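Local coordinates for protein (soluble lytic transglycosylase SLT70) (Escherichia coli, PDB 1QSA), which cleaves the glycosidic bonds between N-acetylmuramic acid and N-acetylglucosamine in peptidoglycan, forming a 1,6-anhydro bond in the N-acetylmuramic acid residue, at residues K464-Q468 / S469-A473; R290-R293 / M294-T298; T170-V173 / T174-G178; T306-A309 / R310-M313. One frame throughout, in Å; residues are numbered along the deposited sequence. Where two conformers were deposited one is given.

Overall arrangement
Along the chain the order is interaction 3, interaction 2, interaction 4 and then interaction 1, all within a single, largely helical polypeptide. Interactions 2 and 4 are neighbours, with centres about 12 Å apart: helix 285-298 packs on the next helix, 301-310, where Arg291 CZ lies 3.3 Å from Trp307 NE1. Interaction 3, on helix 170-178, is remote from both, its centre about 39 Å from that of interaction 2. Interaction 1 opens helix 468-479 of the transglycosylase domain, with its centre about 50 Å from that of interaction 3, across the centre of the chain. Three contacts are thus local packing in the alpha-superhelix; interaction 1 belongs to the domain carrying the predicted catalytic glutamate.

Interaction 1: residues K464-Q468 / S469-A473; sequences KEIPQ and SYAMA. With SO4 (sulfate ion), chain L.
Ile466 and Tyr470 form the apolar centre, with the side chains crossing at about a right angle and Ile466 CG2 at the ring edge, 4.1 Å from Tyr470 CD2. Pro467 adds its ring from the loop side, CD lying 3.8 Å from Tyr470 CB. The tyrosine ring reaches this place because its CG stands anti to the backbone N (chi1 178°); its hydroxyl is then held beyond the contact by Ser548 and Ser549. Leu534 of helix 523-540 and Val591 of helix 582-601 also touch the tyrosine.

Further out, Gln468 and Met472 run side by side, pointing the same way, and a weak hydrogen bond joins Gln468 NE2 to Met472 SD (3.5 Å). Phe457 of helix 454-461 touches both side chains.

At the polar edge the helix begins. Pro467, at the N-cap position, offers its carbonyl O to Ala471 N at 3.1 Å, with a weaker bond from Tyr470 N, and Gln468 O receives Met472 N at 3.0 Å. Gln468 N donates to O1 of a sulfate, probably from the crystallisation liquor, at 2.7 Å, with an N-H...O angle of 159°. The positive end of the helix dipole would probably favour such an anion. This is the N-terminal turn of a helix with a bound anion, and helix 468-479 of the lysozyme-like transglycosylase domain also carries Glu478, the predicted active-site residue.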
ATOM      1  N   LYS A 464     -12.229  17.503  23.595  1.00 11.26           N
ATOM      2  CA  LYS A 464     -10.898  17.711  23.023  1.00 12.01           C
ATOM      3  C   LYS A 464     -10.915  18.902  22.074  1.00 12.50           C
ATOM      4  O   LYS A 464     -11.978  19.416  21.751  1.00 12.44           O
ATOM      5  CB  LYS A 464     -10.460  16.451  22.271  1.00 10.84           C
ATOM      6  CG  LYS A 464     -10.420  15.214  23.157  1.00 11.69           C
ATOM      7  CD  LYS A 464      -9.947  14.005  22.377  1.00 11.81           C
ATOM      8  CE  LYS A 464      -9.725  12.794  23.282  1.00 13.91           C
ATOM      9  NZ  LYS A 464     -10.992  12.296  23.916  1.00 12.53           N
ATOM     10  N   GLU A 465      -9.741  19.374  21.666  1.00 11.29           N
ATOM     11  CA  GLU A 465      -9.669  20.490  20.731  1.00 11.71           C
ATOM     12  C   GLU A 465      -9.712  20.044  19.265  1.00 11.49           C
ATOM     13  O   GLU A 465     -10.111  20.811  18.394  1.00 11.22           O
ATOM     14  CB  GLU A 465      -8.405  21.307  20.990  0.76 12.52           C
ATOM     15  CG  GLU A 465      -8.294  21.804  22.434  0.76 14.03           C
ATOM     16  CD  GLU A 465      -6.915  22.328  22.754  0.76 18.66           C
ATOM     17  OE1 GLU A 465      -5.982  21.509  22.873  0.76 17.46           O
ATOM     18  OE2 GLU A 465      -6.754  23.568  22.871  0.76 20.37           O
ATOM     19  N   ILE A 466      -9.284  18.814  18.986  1.00 10.82           N
ATOM     20  CA  ILE A 466      -9.349  18.300  17.615  1.00  9.73           C
ATOM     21  C   ILE A 466     -10.809  18.286  17.156  1.00  9.98           C
ATOM     22  O   ILE A 466     -11.701  17.879  17.911  1.00 11.32           O
ATOM     23  CB  ILE A 466      -8.781  16.834  17.486  1.00 10.04           C
ATOM     24  CG1 ILE A 466      -9.378  15.903  18.557  1.00  8.52           C
ATOM     25  CG2 ILE A 466      -7.244  16.856  17.516  1.00  9.43           C
ATOM     26  CD1 ILE A 466      -9.133  14.412  18.260  1.00  8.87           C
ATOM     27  N   PRO A 467     -11.089  18.830  15.960  1.00 10.55           N
ATOM     28  CA  PRO A 467     -12.471  18.836  15.457  1.00 10.65           C
ATOM     29  C   PRO A 467     -12.966  17.410  15.167  1.00 11.65           C
ATOM     30  O   PRO A 467     -12.181  16.530  14.800  1.00 10.55           O
ATOM     31  CB  PRO A 467     -12.353  19.622  14.150  1.00 12.04           C
ATOM     32  CG  PRO A 467     -11.197  20.528  14.381  1.00 12.18           C
ATOM     33  CD  PRO A 467     -10.203  19.620  15.094  1.00 10.34           C
ATOM     34  N   GLN A 468     -14.263  17.176  15.335  1.00 10.17           N
ATOM     35  CA  GLN A 468     -14.830  15.854  15.028  1.00  9.86           C
ATOM     36  C   GLN A 468     -14.529  15.474  13.569  1.00  9.58           C
ATOM     37  O   GLN A 468     -14.115  14.353  13.289  1.00 10.00           O
ATOM     38  CB  GLN A 468     -16.340  15.844  15.247  1.00 11.34           C
ATOM     39  CG  GLN A 468     -16.943  14.443  15.083  1.00 12.04           C
ATOM     40  CD  GLN A 468     -18.457  14.458  15.083  1.00 15.21           C
ATOM     41  OE1 GLN A 468     -19.073  15.291  15.745  1.00 15.24           O
ATOM     42  NE2 GLN A 468     -19.064  13.538  14.341  1.00 15.06           N
ATOM     43  N   SER A 469     -14.718  16.421  12.652  1.00 10.38           N
ATOM     44  CA  SER A 469     -14.469  16.200  11.227  1.00 10.59           C
ATOM     45  C   SER A 469     -13.029  15.754  10.970  1.00  9.30           C
ATOM     46  O   SER A 469     -12.776  14.885  10.132  1.00 11.99           O
ATOM     47  CB  SER A 469     -14.771  17.486  10.438  1.00 11.48           C
ATOM     48  OG  SER A 469     -13.868  18.533  10.789  1.00 10.83           O
ATOM     49  N   TYR A 470     -12.102  16.336  11.721  1.00 10.26           N
ATOM     50  CA  TYR A 470     -10.691  16.025  11.581  1.00  8.44           C
ATOM     51  C   TYR A 470     -10.383  14.591  12.020  1.00  9.42           C
ATOM     52  O   TYR A 470      -9.651  13.877  11.324  1.00  8.24           O
ATOM     53  CB  TYR A 470      -9.851  17.049  12.348  1.00  8.58           C
ATOM     54  CG  TYR A 470      -8.378  16.768  12.283  1.00  9.70           C
ATOM     55  CD1 TYR A 470      -7.734  16.595  11.048  1.00  9.15           C
ATOM     56  CD2 TYR A 470      -7.627  16.616  13.452  1.00  9.49           C
ATOM     57  CE1 TYR A 470      -6.372  16.269  10.981  1.00  9.43           C
ATOM     58  CE2 TYR A 470      -6.273  16.296  13.398  1.00  9.77           C
ATOM     59  CZ  TYR A 470      -5.655  16.122  12.164  1.00  9.44           C
ATOM     60  OH  TYR A 470      -4.319  15.772  12.122  1.00  8.10           O
ATOM     61  N   ALA A 471     -10.912  14.180  13.176  1.00  9.07           N
ATOM     62  CA  ALA A 471     -10.712  12.801  13.660  1.00  9.01           C
ATOM     63  C   ALA A 471     -11.278  11.813  12.635  1.00  8.89           C
ATOM     64  O   ALA A 471     -10.673  10.777  12.340  1.00  9.18           O
ATOM     65  CB  ALA A 471     -11.384  12.601  15.003  1.00 10.67           C
ATOM     66  N   MET A 472     -12.427  12.157  12.060  1.00  7.58           N
ATOM     67  CA  MET A 472     -13.049  11.327  11.039  1.00  8.57           C
ATOM     68  C   MET A 472     -12.207  11.240   9.765  1.00  8.72           C
ATOM     69  O   MET A 472     -12.092  10.161   9.184  1.00  9.54           O
ATOM     70  CB  MET A 472     -14.471  11.812  10.752  1.00  9.16           C
ATOM     71  CG  MET A 472     -15.381  11.549  11.942  1.00 10.47           C
ATOM     72  SD  MET A 472     -17.039  12.216  11.792  1.00 12.53           S
ATOM     73  CE  MET A 472     -17.843  10.949  10.781  1.00 11.76           C
ATOM     74  N   ALA A 473     -11.591  12.351   9.361  1.00  7.82           N
ATOM     75  CA  ALA A 473     -10.727  12.379   8.177  1.00  8.05           C
ATOM     76  C   ALA A 473      -9.540  11.438   8.389  1.00  8.29           C
ATOM     77  O   ALA A 473      -9.139  10.723   7.472  1.00  8.93           O
ATOM     78  CB  ALA A 473     -10.214  13.799   7.916  1.00  8.38           C
TER
HETATM   79  S   SO4 L 711     -16.163  20.308  16.630  1.00 51.60           S
HETATM   80  O1  SO4 L 711     -15.813  18.888  16.811  1.00 50.32           O
HETATM   81  O2  SO4 L 711     -16.260  20.623  15.195  1.00 53.08           O
HETATM   82  O3  SO4 L 711     -17.460  20.584  17.273  1.00 53.78           O
HETATM   83  O4  SO4 L 711     -15.124  21.161  17.238  1.00 53.10           O

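Interaction 2: residues R290-R293 / M294-T298; sequences RRVR and MALGT
Arg291 bends forward at chi2 to bring its guanidinium against Met294, whose SD lies over one face, offset toward the rim and 3.9 Å from Arg291 CZ. The two chains meet because both leave the helix with CG anti to the backbone N (Met294 chi1 174°, Arg291 chi1 -173°), the methionine bending only at chi3. Arg291 is fixed from outside as well: its NE makes a salt bridge to Asp276, which probably limits the guanidinium's freedom to turn beneath the sulfur.

Tighter contact runs along the backbone. Leu296 N donates to Val292 O at 3.0 Å, and Gly297 N to Arg293 O at 2.8 Å. By comparison the side chains of Val292 and Leu296 only graze each other, CG1 to CD1 at 4.5 Å, each being packed instead against neighbouring helices.

The partly exposed side belongs to Arg290 and Met294. There Arg290 NH1 comes only within 3.7 Å of Met294 N, edge-on; both are donors, so no bond forms, and Met263 lies against both side chains. Arg293 extends on a different side of the helix, to a salt bridge with Glu577.

Around helix 285-298, Leu304 of helix 301-310 meets Leu296, Trp321 of helix 319-331 meets Val292 and Arg293, and Arg275 of helix 269-280 touches Arg291 and Met294.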
ATOM      1  N   ARG A 290      12.418  16.210  -6.670  1.00 13.27           N
ATOM      2  CA  ARG A 290      12.961  16.269  -5.310  1.00 13.77           C
ATOM      3  C   ARG A 290      13.732  17.590  -5.126  1.00 14.32           C
ATOM      4  O   ARG A 290      13.657  18.210  -4.062  1.00 13.97           O
ATOM      5  CB  ARG A 290      13.878  15.073  -5.014  1.00 14.08           C
ATOM      6  CG  ARG A 290      14.481  15.077  -3.588  1.00 15.48           C
ATOM      7  CD  ARG A 290      13.407  15.088  -2.488  1.00 18.49           C
ATOM      8  NE  ARG A 290      13.969  15.217  -1.139  1.00 20.04           N
ATOM      9  CZ  ARG A 290      14.146  16.373  -0.500  1.00 19.54           C
ATOM     10  NH1 ARG A 290      13.800  17.514  -1.077  1.00 17.26           N
ATOM     11  NH2 ARG A 290      14.662  16.392   0.725  1.00 21.39           N
ATOM     12  N   ARG A 291      14.421  18.033  -6.180  1.00 12.89           N
ATOM     13  CA  ARG A 291      15.181  19.287  -6.141  1.00 12.25           C
ATOM     14  C   ARG A 291      14.232  20.487  -6.064  1.00 12.35           C
ATOM     15  O   ARG A 291      14.541  21.489  -5.412  1.00 11.70           O
ATOM     16  CB  ARG A 291      16.107  19.396  -7.349  1.00 13.58           C
ATOM     17  CG  ARG A 291      17.045  20.598  -7.300  1.00 12.77           C
ATOM     18  CD  ARG A 291      17.832  20.642  -6.002  1.00 14.13           C
ATOM     19  NE  ARG A 291      18.714  21.815  -5.911  1.00 15.15           N
ATOM     20  CZ  ARG A 291      18.334  23.004  -5.457  1.00 16.47           C
ATOM     21  NH1 ARG A 291      17.069  23.216  -5.097  1.00 13.87           N
ATOM     22  NH2 ARG A 291      19.216  24.000  -5.406  1.00 17.89           N
ATOM     23  N   VAL A 292      13.094  20.400  -6.757  1.00 12.24           N
ATOM     24  CA  VAL A 292      12.072  21.455  -6.703  1.00 11.38           C
ATOM     25  C   VAL A 292      11.561  21.534  -5.261  1.00 12.60           C
ATOM     26  O   VAL A 292      11.350  22.629  -4.715  1.00 11.18           O
ATOM     27  CB  VAL A 292      10.861  21.126  -7.641  1.00 11.84           C
ATOM     28  CG1 VAL A 292       9.682  22.045  -7.356  1.00 12.05           C
ATOM     29  CG2 VAL A 292      11.280  21.238  -9.115  1.00 12.45           C
ATOM     30  N   ARG A 293      11.353  20.374  -4.644  1.00 10.69           N
ATOM     31  CA  ARG A 293      10.869  20.344  -3.261  1.00 10.99           C
ATOM     32  C   ARG A 293      11.876  20.948  -2.295  1.00 11.93           C
ATOM     33  O   ARG A 293      11.479  21.600  -1.325  1.00 13.08           O
ATOM     34  CB  ARG A 293      10.455  18.930  -2.842  1.00 10.64           C
ATOM     35  CG  ARG A 293       9.176  18.472  -3.557  1.00  9.91           C
ATOM     36  CD  ARG A 293       8.593  17.174  -3.012  1.00 10.12           C
ATOM     37  NE  ARG A 293       7.296  16.919  -3.649  1.00 12.19           N
ATOM     38  CZ  ARG A 293       7.116  16.153  -4.729  1.00 14.19           C
ATOM     39  NH1 ARG A 293       8.116  15.443  -5.228  1.00 14.35           N
ATOM     40  NH2 ARG A 293       5.905  16.025  -5.258  1.00 14.75           N
ATOM     41  N   MET A 294      13.164  20.789  -2.593  1.00 11.78           N
ATOM     42  CA  MET A 294      14.217  21.380  -1.760  1.00 12.33           C
ATOM     43  C   MET A 294      14.099  22.910  -1.816  1.00 12.53           C
ATOM     44  O   MET A 294      14.236  23.593  -0.800  1.00 12.07           O
ATOM     45  CB  MET A 294      15.609  20.958  -2.240  1.00 13.43           C
ATOM     46  CG  MET A 294      16.737  21.679  -1.485  1.00 15.56           C
ATOM     47  SD  MET A 294      18.365  21.135  -1.987  1.00 18.45           S
ATOM     48  CE  MET A 294      18.638  19.828  -0.832  1.00 22.65           C
ATOM     49  N   ALA A 295      13.851  23.446  -3.008  1.00 12.56           N
ATOM     50  CA  ALA A 295      13.684  24.889  -3.174  1.00 11.98           C
ATOM     51  C   ALA A 295      12.445  25.363  -2.411  1.00 12.29           C
ATOM     52  O   ALA A 295      12.485  26.388  -1.727  1.00 11.88           O
ATOM     53  CB  ALA A 295      13.563  25.235  -4.667  1.00 12.20           C
ATOM     54  N   LEU A 296      11.342  24.615  -2.516  1.00 10.50           N
ATOM     55  CA  LEU A 296      10.115  24.974  -1.805  1.00 10.68           C
ATOM     56  C   LEU A 296      10.300  24.903  -0.288  1.00 11.00           C
ATOM     57  O   LEU A 296       9.785  25.737   0.459  1.00 11.46           O
ATOM     58  CB  LEU A 296       8.967  24.029  -2.180  1.00 11.10           C
ATOM     59  CG  LEU A 296       8.298  24.261  -3.535  1.00 11.71           C
ATOM     60  CD1 LEU A 296       7.245  23.169  -3.773  1.00 12.88           C
ATOM     61  CD2 LEU A 296       7.656  25.644  -3.596  1.00 11.47           C
ATOM     62  N   GLY A 297      11.053  23.907   0.158  1.00 11.04           N
ATOM     63  CA  GLY A 297      11.266  23.730   1.587  1.00 11.52           C
ATOM     64  C   GLY A 297      12.202  24.739   2.231  1.00 12.59           C
ATOM     65  O   GLY A 297      12.301  24.784   3.454  1.00 12.78           O
ATOM     66  N   THR A 298      12.879  25.549   1.418  1.00 10.35           N
ATOM     67  CA  THR A 298      13.812  26.541   1.952  1.00 13.03           C
ATOM     68  C   THR A 298      13.461  27.979   1.586  1.00 13.03           C
ATOM     69  O   THR A 298      14.210  28.910   1.910  1.00 13.31           O
ATOM     70  CB  THR A 298      15.263  26.220   1.510  1.00 12.73           C
ATOM     71  OG1 THR A 298      15.358  26.260   0.080  1.00 13.72           O
ATOM     72  CG2 THR A 298      15.683  24.840   2.008  1.00 15.58           C
TER

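Interaction 3: residues T170-V173 / T174-G178; sequences TGLV and TVLAG
Thr170 through Val173 pass their carbonyl oxygens to Thr174 through Ala177 in four successive i to i+4 hydrogen bonds, all 2.9 to 3.0 Å from N to O, which define a regular alpha-helical stretch. The straightest is Leu176 N to Leu172 O, with an N-H...O angle of 169°. This short helix, 170-178, belongs to the alpha-superhelix of the enzyme and packs between helices 154-166 and 185-196.

The main side-chain meeting is between Leu172 and Leu176, one turn apart. Leu172 CD1 sits 3.8 Å from Leu176 CG. Leu172 has its CG opposite the backbone N (chi1 177°) and so leans along the helix toward the following turn, while Leu176 takes the other common setting (chi1 -69°) and turns back to meet it. Leu176 CG also lies 3.3 Å from Leu172 O, close against the carbonyl whose hydrogen bond it flanks. The pair faces helix 154-166, where Arg160 and Ala164 touch Leu172 and Ile161 touches Leu176. Replacing Leu172 with an alanine would probably open a gap beside Leu176 and leave the Leu176 isobutyl group freer to turn.

Val173 lies between the two neighbours, touching Ala164 of helix 154-166 and Ile191 and Ala195 of helix 185-196. On the exposed flank, Val175 CG2 rests 3.4 Å from Gly171 O, where the glycine brings no side chain to the pair. Thr174 adds a second, weak donor to the same carbonyl that its N-H uses: OG1 lies 3.4 Å from Thr170 O.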
ATOM      1  N   THR A 170      19.699  -9.685  -1.141  1.00 12.71           N
ATOM      2  CA  THR A 170      21.104 -10.091  -1.111  1.00 13.26           C
ATOM      3  C   THR A 170      21.291 -11.509  -0.572  1.00 13.39           C
ATOM      4  O   THR A 170      22.272 -12.180  -0.906  1.00 12.86           O
ATOM      5  CB  THR A 170      21.952  -9.081  -0.329  1.00 15.23           C
ATOM      6  OG1 THR A 170      21.369  -8.880   0.964  1.00 14.93           O
ATOM      7  CG2 THR A 170      21.996  -7.755  -1.083  1.00 14.53           C
ATOM      8  N   GLY A 171      20.365 -11.959   0.277  1.00 12.37           N
ATOM      9  CA  GLY A 171      20.437 -13.323   0.775  1.00 12.08           C
ATOM     10  C   GLY A 171      20.272 -14.299  -0.390  1.00 12.75           C
ATOM     11  O   GLY A 171      21.001 -15.297  -0.498  1.00 11.56           O
ATOM     12  N   LEU A 172      19.310 -14.021  -1.272  1.00 10.55           N
ATOM     13  CA  LEU A 172      19.080 -14.870  -2.442  1.00 10.81           C
ATOM     14  C   LEU A 172      20.267 -14.759  -3.407  1.00 11.22           C
ATOM     15  O   LEU A 172      20.692 -15.754  -3.983  1.00 10.48           O
ATOM     16  CB  LEU A 172      17.766 -14.507  -3.142  1.00 10.23           C
ATOM     17  CG  LEU A 172      17.413 -15.273  -4.428  1.00  9.50           C
ATOM     18  CD1 LEU A 172      17.393 -16.785  -4.181  1.00 11.70           C
ATOM     19  CD2 LEU A 172      16.074 -14.782  -4.978  1.00 11.56           C
ATOM     20  N   VAL A 173      20.813 -13.556  -3.569  1.00 10.99           N
ATOM     21  CA  VAL A 173      21.975 -13.387  -4.445  1.00 11.55           C
ATOM     22  C   VAL A 173      23.091 -14.336  -4.003  1.00 12.39           C
ATOM     23  O   VAL A 173      23.679 -15.050  -4.824  1.00 13.33           O
ATOM     24  CB  VAL A 173      22.519 -11.918  -4.414  1.00 11.12           C
ATOM     25  CG1 VAL A 173      23.852 -11.829  -5.188  1.00 11.39           C
ATOM     26  CG2 VAL A 173      21.508 -10.990  -5.071  1.00 11.75           C
ATOM     27  N   THR A 174      23.326 -14.366  -2.694  1.00 11.89           N
ATOM     28  CA  THR A 174      24.354 -15.203  -2.111  1.00 13.43           C
ATOM     29  C   THR A 174      24.071 -16.698  -2.270  1.00 12.25           C
ATOM     30  O   THR A 174      24.975 -17.457  -2.620  1.00 13.69           O
ATOM     31  CB  THR A 174      24.599 -14.791  -0.647  1.00 14.28           C
ATOM     32  OG1 THR A 174      25.331 -13.554  -0.649  1.00 16.68           O
ATOM     33  CG2 THR A 174      25.381 -15.852   0.111  1.00 14.10           C
ATOM     34  N   VAL A 175      22.828 -17.122  -2.030  1.00 13.77           N
ATOM     35  CA  VAL A 175      22.476 -18.535  -2.189  1.00 13.02           C
ATOM     36  C   VAL A 175      22.679 -18.977  -3.648  1.00 12.62           C
ATOM     37  O   VAL A 175      23.259 -20.039  -3.906  1.00 13.59           O
ATOM     38  CB  VAL A 175      21.004 -18.821  -1.750  1.00 13.94           C
ATOM     39  CG1 VAL A 175      20.555 -20.232  -2.183  1.00 14.43           C
ATOM     40  CG2 VAL A 175      20.891 -18.705  -0.245  1.00 13.63           C
ATOM     41  N   LEU A 176      22.238 -18.147  -4.590  1.00 11.21           N
ATOM     42  CA  LEU A 176      22.363 -18.462  -6.012  1.00 11.59           C
ATOM     43  C   LEU A 176      23.831 -18.540  -6.437  1.00 13.05           C
ATOM     44  O   LEU A 176      24.239 -19.496  -7.098  1.00 15.32           O
ATOM     45  CB  LEU A 176      21.605 -17.434  -6.859  1.00 12.44           C
ATOM     46  CG  LEU A 176      20.067 -17.461  -6.752  1.00 11.51           C
ATOM     47  CD1 LEU A 176      19.463 -16.326  -7.547  1.00 12.84           C
ATOM     48  CD2 LEU A 176      19.518 -18.794  -7.247  1.00 14.56           C
ATOM     49  N   ALA A 177      24.629 -17.564  -6.012  1.00 13.42           N
ATOM     50  CA  ALA A 177      26.048 -17.541  -6.359  1.00 13.73           C
ATOM     51  C   ALA A 177      26.800 -18.700  -5.699  1.00 15.01           C
ATOM     52  O   ALA A 177      27.777 -19.205  -6.256  1.00 15.65           O
ATOM     53  CB  ALA A 177      26.683 -16.193  -5.996  1.00 14.62           C
ATOM     54  N   GLY A 178      26.337 -19.126  -4.523  1.00 14.45           N
ATOM     55  CA  GLY A 178      26.964 -20.250  -3.839  1.00 16.11           C
ATOM     56  C   GLY A 178      26.763 -21.557  -4.601  1.00 16.32           C
ATOM     57  O   GLY A 178      27.543 -22.492  -4.448  1.00 17.89           O
TER

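Interaction 4: residues T306-A309 / R310-M313; sequences TWLA and RLPM
Arg310 lays its CG against Trp307, 3.9 Å from CE3, approaching the indole obliquely. The arginine doubles back at chi2 and chi3, and its guanidinium ends up turned 86° from the ring plane, so the pair is not a stacked one: aliphatic carbon, not charge, does the touching. CG also lies only 3.2 Å from Thr306 O.

Leu308 and Leu311 make the other side-chain contact, CD2 to CD1 at 3.5 Å. Leu308 has unusual torsions, with chi1 at -120° in an eclipsed position, so the placement of this side chain, and any strain in it, is doubtful. Trp321 of helix 319-331 touches both leucines. A serine in place of Leu311 would probably leave Leu308 CD2 without this methyl partner and open a gap beside Trp321.

Along the backbone, Arg310 N donates to Trp307 O at 3.1 Å, but from above the carbonyl plane, not on a lone pair. Its bond to Thr306 O is weak, as is Leu311 N to Leu308 O at 3.3 Å.

The i to i+3 bonds here are bent or long, so the side-chain packing of Trp307, Arg310 and the two leucines probably carries much of the contact.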
ATOM      1  N   THR A 306      14.056  28.234 -11.350  1.00 16.46           N
ATOM      2  CA  THR A 306      15.038  27.447 -12.087  1.00 16.37           C
ATOM      3  C   THR A 306      14.673  25.970 -12.231  1.00 17.11           C
ATOM      4  O   THR A 306      14.655  25.421 -13.335  1.00 15.99           O
ATOM      5  CB  THR A 306      16.419  27.520 -11.410  1.00 18.45           C
ATOM      6  OG1 THR A 306      16.892  28.871 -11.448  1.00 21.46           O
ATOM      7  CG2 THR A 306      17.433  26.592 -12.110  1.00 19.52           C
ATOM      8  N   TRP A 307      14.381  25.332 -11.104  1.00 15.86           N
ATOM      9  CA  TRP A 307      14.065  23.911 -11.093  1.00 16.13           C
ATOM     10  C   TRP A 307      12.697  23.501 -11.656  1.00 16.32           C
ATOM     11  O   TRP A 307      12.579  22.449 -12.278  1.00 15.98           O
ATOM     12  CB  TRP A 307      14.353  23.340  -9.701  1.00 16.66           C
ATOM     13  CG  TRP A 307      15.827  23.440  -9.374  1.00 16.69           C
ATOM     14  CD1 TRP A 307      16.409  24.292  -8.481  1.00 17.63           C
ATOM     15  CD2 TRP A 307      16.901  22.712  -9.994  1.00 17.93           C
ATOM     16  NE1 TRP A 307      17.779  24.147  -8.509  1.00 20.59           N
ATOM     17  CE2 TRP A 307      18.108  23.184  -9.429  1.00 20.42           C
ATOM     18  CE3 TRP A 307      16.961  21.707 -10.975  1.00 19.96           C
ATOM     19  CZ2 TRP A 307      19.359  22.687  -9.809  1.00 20.87           C
ATOM     20  CZ3 TRP A 307      18.203  21.211 -11.353  1.00 19.96           C
ATOM     21  CH2 TRP A 307      19.387  21.703 -10.769  1.00 21.03           C
ATOM     22  N   LEU A 308      11.673  24.333 -11.476  1.00 16.58           N
ATOM     23  CA  LEU A 308      10.354  24.012 -12.033  1.00 18.32           C
ATOM     24  C   LEU A 308      10.468  23.971 -13.559  1.00 18.92           C
ATOM     25  O   LEU A 308       9.823  23.155 -14.224  1.00 19.04           O
ATOM     26  CB  LEU A 308       9.327  25.074 -11.654  1.00 19.38           C
ATOM     27  CG  LEU A 308       8.067  24.752 -10.839  1.00 23.25           C
ATOM     28  CD1 LEU A 308       6.861  25.256 -11.594  1.00 20.84           C
ATOM     29  CD2 LEU A 308       7.923  23.272 -10.494  1.00 19.79           C
ATOM     30  N   ALA A 309      11.306  24.852 -14.105  1.00 18.24           N
ATOM     31  CA  ALA A 309      11.513  24.920 -15.548  1.00 18.57           C
ATOM     32  C   ALA A 309      12.290  23.722 -16.097  1.00 18.58           C
ATOM     33  O   ALA A 309      12.210  23.432 -17.295  1.00 21.50           O
ATOM     34  CB  ALA A 309      12.223  26.240 -15.918  1.00 18.58           C
ATOM     35  N   ARG A 310      13.048  23.032 -15.240  1.00 18.11           N
ATOM     36  CA  ARG A 310      13.823  21.862 -15.669  1.00 18.16           C
ATOM     37  C   ARG A 310      12.972  20.592 -15.769  1.00 19.02           C
ATOM     38  O   ARG A 310      13.419  19.579 -16.310  1.00 18.01           O
ATOM     39  CB  ARG A 310      15.008  21.593 -14.727  1.00 20.57           C
ATOM     40  CG  ARG A 310      15.994  22.742 -14.593  1.00 24.18           C
ATOM     41  CD  ARG A 310      16.688  23.028 -15.899  1.00 26.57           C
ATOM     42  NE  ARG A 310      17.532  21.915 -16.336  1.00 30.21           N
ATOM     43  CZ  ARG A 310      18.281  21.944 -17.434  1.00 33.19           C
ATOM     44  NH1 ARG A 310      18.289  23.025 -18.204  1.00 32.90           N
ATOM     45  NH2 ARG A 310      19.022  20.894 -17.767  1.00 32.82           N
ATOM     46  N   LEU A 311      11.763  20.635 -15.219  1.00 17.79           N
ATOM     47  CA  LEU A 311      10.867  19.480 -15.285  1.00 17.37           C
ATOM     48  C   LEU A 311      10.450  19.219 -16.725  1.00 19.30           C
ATOM     49  O   LEU A 311      10.282  20.159 -17.508  1.00 19.05           O
ATOM     50  CB  LEU A 311       9.596  19.746 -14.484  1.00 17.22           C
ATOM     51  CG  LEU A 311       9.729  19.737 -12.962  1.00 17.87           C
ATOM     52  CD1 LEU A 311       8.482  20.324 -12.343  1.00 18.87           C
ATOM     53  CD2 LEU A 311       9.970  18.308 -12.497  1.00 18.87           C
ATOM     54  N   PRO A 312      10.358  17.937 -17.117  1.00 19.45           N
ATOM     55  CA  PRO A 312       9.935  17.700 -18.497  1.00 19.15           C
ATOM     56  C   PRO A 312       8.470  18.122 -18.616  1.00 17.25           C
ATOM     57  O   PRO A 312       7.747  18.201 -17.620  1.00 15.42           O
ATOM     58  CB  PRO A 312      10.121  16.187 -18.672  1.00 20.65           C
ATOM     59  CG  PRO A 312      10.071  15.644 -17.299  1.00 21.24           C
ATOM     60  CD  PRO A 312      10.777  16.684 -16.461  1.00 20.72           C
ATOM     61  N   MET A 313       8.062  18.455 -19.833  1.00 18.33           N
ATOM     62  CA  MET A 313       6.706  18.910 -20.120  1.00 15.90           C
ATOM     63  C   MET A 313       5.632  18.047 -19.447  1.00 16.16           C
ATOM     64  O   MET A 313       4.688  18.564 -18.849  1.00 15.90           O
ATOM     65  CB  MET A 313       6.516  18.920 -21.647  1.00 17.82           C
ATOM     66  CG  MET A 313       5.165  19.375 -22.120  1.00 19.85           C
ATOM     67  SD  MET A 313       4.996  18.986 -23.894  1.00 20.63           S
ATOM     68  CE  MET A 313       4.593  17.241 -23.788  1.00 20.70           C
TER